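Chromosomal replication initiator protein DnaA (Aquifex aeolicus, PDB 1L8Q) probably initiates and regulates chromosomal replication, its AAA+ domain binding ATP or ADP and its helix-turn-helix domain probably binding double-stranded DNA at the replication origin. Local coordinates at residues Gly49-Leu54 with Leu103-Gln108. Sequence-based numbering, arbitrary orientation.
Sequences GKTHLL and LLDDVQ. With MG (magnesium ion), chain B; ADP (adenosine-5'-diphosphate), chain C.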
loop_
_atom_site.group_PDB
_atom_site.type_symbol
_atom_site.label_atom_id
_atom_site.label_comp_id
_atom_site.label_asym_id
_atom_site.label_seq_id
_atom_site.Cartn_x
_atom_site.Cartn_y
_atom_site.Cartn_z
ATOM N N GLY A 49 -2.755 3.753 7.582
ATOM C CA GLY A 49 -3.558 4.659 8.384
ATOM C C GLY A 49 -3.765 6.059 7.821
ATOM O O GLY A 49 -4.516 6.853 8.392
ATOM N N LYS A 50 -3.112 6.367 6.704
ATOM C CA LYS A 50 -3.205 7.705 6.122
ATOM C C LYS A 50 -4.654 8.152 5.857
ATOM O O LYS A 50 -5.093 9.184 6.354
ATOM C CB LYS A 50 -2.343 7.807 4.846
ATOM C CG LYS A 50 -0.885 7.418 5.069
ATOM C CD LYS A 50 -0.048 7.530 3.790
ATOM C CE LYS A 50 -0.704 6.806 2.627
ATOM N NZ LYS A 50 -0.638 5.313 2.732
ATOM N N THR A 51 -5.401 7.373 5.092
ATOM C CA THR A 51 -6.742 7.790 4.742
ATOM C C THR A 51 -7.627 7.804 5.983
ATOM O O THR A 51 -8.387 8.734 6.226
ATOM C CB THR A 51 -7.316 6.886 3.652
ATOM O OG1 THR A 51 -6.545 7.033 2.446
ATOM C CG2 THR A 51 -8.723 7.352 3.236
ATOM N N HIS A 52 -7.500 6.777 6.790
ATOM C CA HIS A 52 -8.265 6.699 7.998
ATOM C C HIS A 52 -8.053 7.955 8.854
ATOM O O HIS A 52 -9.008 8.552 9.356
ATOM C CB HIS A 52 -7.845 5.458 8.772
ATOM C CG HIS A 52 -8.646 5.221 10.008
ATOM N ND1 HIS A 52 -9.244 4.011 10.283
ATOM C CD2 HIS A 52 -8.957 6.040 11.040
ATOM C CE1 HIS A 52 -9.879 4.090 11.440
ATOM N NE2 HIS A 52 -9.718 5.311 11.920
ATOM N N LEU A 53 -6.799 8.352 9.022
ATOM C CA LEU A 53 -6.480 9.483 9.871
ATOM C C LEU A 53 -6.997 10.806 9.279
ATOM O O LEU A 53 -7.548 11.646 10.009
ATOM C CB LEU A 53 -4.979 9.539 10.113
ATOM C CG LEU A 53 -4.427 10.375 11.255
ATOM C CD1 LEU A 53 -5.093 10.005 12.557
ATOM C CD2 LEU A 53 -2.936 10.131 11.342
ATOM N N LEU A 54 -6.827 10.997 7.972
ATOM C CA LEU A 54 -7.324 12.221 7.344
ATOM C C LEU A 54 -8.831 12.325 7.544
ATOM O O LEU A 54 -9.356 13.366 7.944
ATOM C CB LEU A 54 -7.011 12.242 5.854
ATOM C CG LEU A 54 -5.791 13.029 5.381
ATOM C CD1 LEU A 54 -4.558 12.678 6.170
ATOM C CD2 LEU A 54 -5.589 12.776 3.889
ATOM N N LEU A 103 -8.417 18.401 3.136
ATOM C CA LEU A 103 -7.718 17.141 3.268
ATOM C C LEU A 103 -7.434 16.606 1.885
ATOM O O LEU A 103 -8.371 16.196 1.179
ATOM C CB LEU A 103 -8.583 16.136 4.021
ATOM C CG LEU A 103 -9.165 16.535 5.389
ATOM C CD1 LEU A 103 -10.241 15.555 5.773
ATOM C CD2 LEU A 103 -8.092 16.599 6.466
ATOM N N LEU A 104 -6.163 16.639 1.482
ATOM C CA LEU A 104 -5.765 16.146 0.181
ATOM C C LEU A 104 -4.988 14.860 0.360
ATOM O O LEU A 104 -3.862 14.860 0.912
ATOM C CB LEU A 104 -4.921 17.176 -0.561
ATOM C CG LEU A 104 -4.948 17.006 -2.079
ATOM C CD1 LEU A 104 -6.377 17.214 -2.596
ATOM C CD2 LEU A 104 -3.975 17.932 -2.774
ATOM N N ASP A 105 -5.577 13.763 -0.101
ATOM C CA ASP A 105 -5.023 12.440 0.102
ATOM C C ASP A 105 -4.270 11.991 -1.140
ATOM O O ASP A 105 -4.628 12.378 -2.239
ATOM C CB ASP A 105 -6.179 11.490 0.355
ATOM C CG ASP A 105 -5.777 10.258 1.131
ATOM O OD1 ASP A 105 -4.570 10.062 1.396
ATOM O OD2 ASP A 105 -6.623 9.432 1.535
ATOM N N ASP A 106 -3.229 11.178 -0.964
ATOM C CA ASP A 106 -2.452 10.633 -2.085
ATOM C C ASP A 106 -1.773 11.666 -3.011
ATOM O O ASP A 106 -1.783 11.521 -4.238
ATOM C CB ASP A 106 -3.300 9.667 -2.903
ATOM C CG ASP A 106 -3.681 8.410 -2.118
ATOM O OD1 ASP A 106 -4.793 7.866 -2.359
ATOM O OD2 ASP A 106 -2.949 7.893 -1.238
ATOM N N VAL A 107 -1.146 12.668 -2.403
ATOM C CA VAL A 107 -0.484 13.769 -3.111
ATOM C C VAL A 107 0.479 13.353 -4.221
ATOM O O VAL A 107 0.703 14.079 -5.156
ATOM C CB VAL A 107 0.248 14.638 -2.124
ATOM C CG1 VAL A 107 1.232 15.534 -2.833
ATOM C CG2 VAL A 107 -0.738 15.451 -1.351
ATOM N N GLN A 108 1.036 12.179 -4.112
ATOM C CA GLN A 108 1.947 11.656 -5.121
ATOM C C GLN A 108 1.369 11.755 -6.522
ATOM O O GLN A 108 2.108 11.923 -7.490
ATOM C CB GLN A 108 2.174 10.190 -4.813
ATOM C CG GLN A 108 1.549 9.850 -3.465
ATOM C CD GLN A 108 0.714 8.646 -3.537
ATOM O OE1 GLN A 108 0.850 7.871 -4.455
ATOM N NE2 GLN A 108 -0.161 8.470 -2.577
HETATM MG MG MG B . -5.294 5.674 1.839
HETATM P PB ADP C . -3.753 3.923 3.771
HETATM O O1B ADP C . -4.682 5.115 3.496
HETATM O O2B ADP C . -2.458 4.287 4.438
HETATM O O3B ADP C . -3.614 2.992 2.608
HETATM P PA ADP C . -6.010 3.360 5.221
HETATM O O1A ADP C . -6.172 4.636 6.025
HETATM O O2A ADP C . -6.776 3.384 3.908
HETATM O O3A ADP C . -4.479 3.077 4.891
HETATM O "O5'" ADP C . -6.416 2.107 6.115
HETATM C "C5'" ADP C . -6.435 0.802 5.565
HETATM C "C4'" ADP C . -7.383 0.008 6.428
HETATM O "O4'" ADP C . -6.753 -0.335 7.678
HETATM C "C3'" ADP C . -8.577 0.867 6.782
HETATM O "O3'" ADP C . -9.671 -0.033 6.887
HETATM C "C2'" ADP C . -8.211 1.415 8.143
HETATM O "O2'" ADP C . -9.296 1.810 8.967
HETATM C "C1'" ADP C . -7.441 0.284 8.767
HETATM N N9 ADP C . -6.485 0.882 9.709
HETATM C C8 ADP C . -5.317 1.488 9.393
HETATM N N7 ADP C . -4.694 1.929 10.527
HETATM C C5 ADP C . -5.477 1.622 11.567
HETATM C C6 ADP C . -5.421 1.801 13.025
HETATM N N6 ADP C . -4.382 2.414 13.614
HETATM N N1 ADP C . -6.439 1.334 13.756
HETATM C C2 ADP C . -7.493 0.707 13.194
HETATM N N3 ADP C . -7.599 0.510 11.867
HETATM C C4 ADP C . -6.651 0.937 11.028
HETATM O O HOH W 1 -3.959 7.322 1.360
HETATM O O HOH W 2 -5.822 6.296 -0.094
HETATM O O HOH W 3 -3.913 4.551 0.594
HETATM O O HOH W 4 -6.337 4.215 1.538
#
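The side chains of Thr51 and Asp105 cross at about a right angle and illustrate how P-loop ATPases join Walker A to Walker B around a magnesium ion. Thr51 OG1 donates to the syn lone pair of Asp105 OD2 at 2.6 Å, while Thr51 OG1 itself binds the magnesium ion at 1.9 Å. With OG1 anti to the carbonyl carbon (chi1 -64°), the hydroxyl lies between ion and carboxylate. Asp105 OD2 is also hydrogen-bonded to Tyr70 OH, on the neighbouring strand 68-72, and Asp105 OD1 accepts a hydrogen bond from a metal-bound water that donates to Asp106 OD2 as well. A second metal-bound water reaches Asp106 OD1, which makes both aspartates outer-sphere ligands. ADP O1B and two further waters complete the six-coordinate shell. Next to this polar cluster, Leu54 CD2 lies 3.7 Å from Asp105 CG, and Leu103 packs its CD1 and CD2 methyls around Leu54 O, fitting helix 50-63 against strand 101-105. Lys50, bent at chi3 and chi4, brings NZ to 2.7 Å from ADP O2B, and the amides of Lys50, Thr51 and His52 bind phosphate oxygens. Metal coordination would polarise the Thr51 hydroxyl and probably strengthen its bond to Asp105, thereby coupling the magnesium shell to the central sheet.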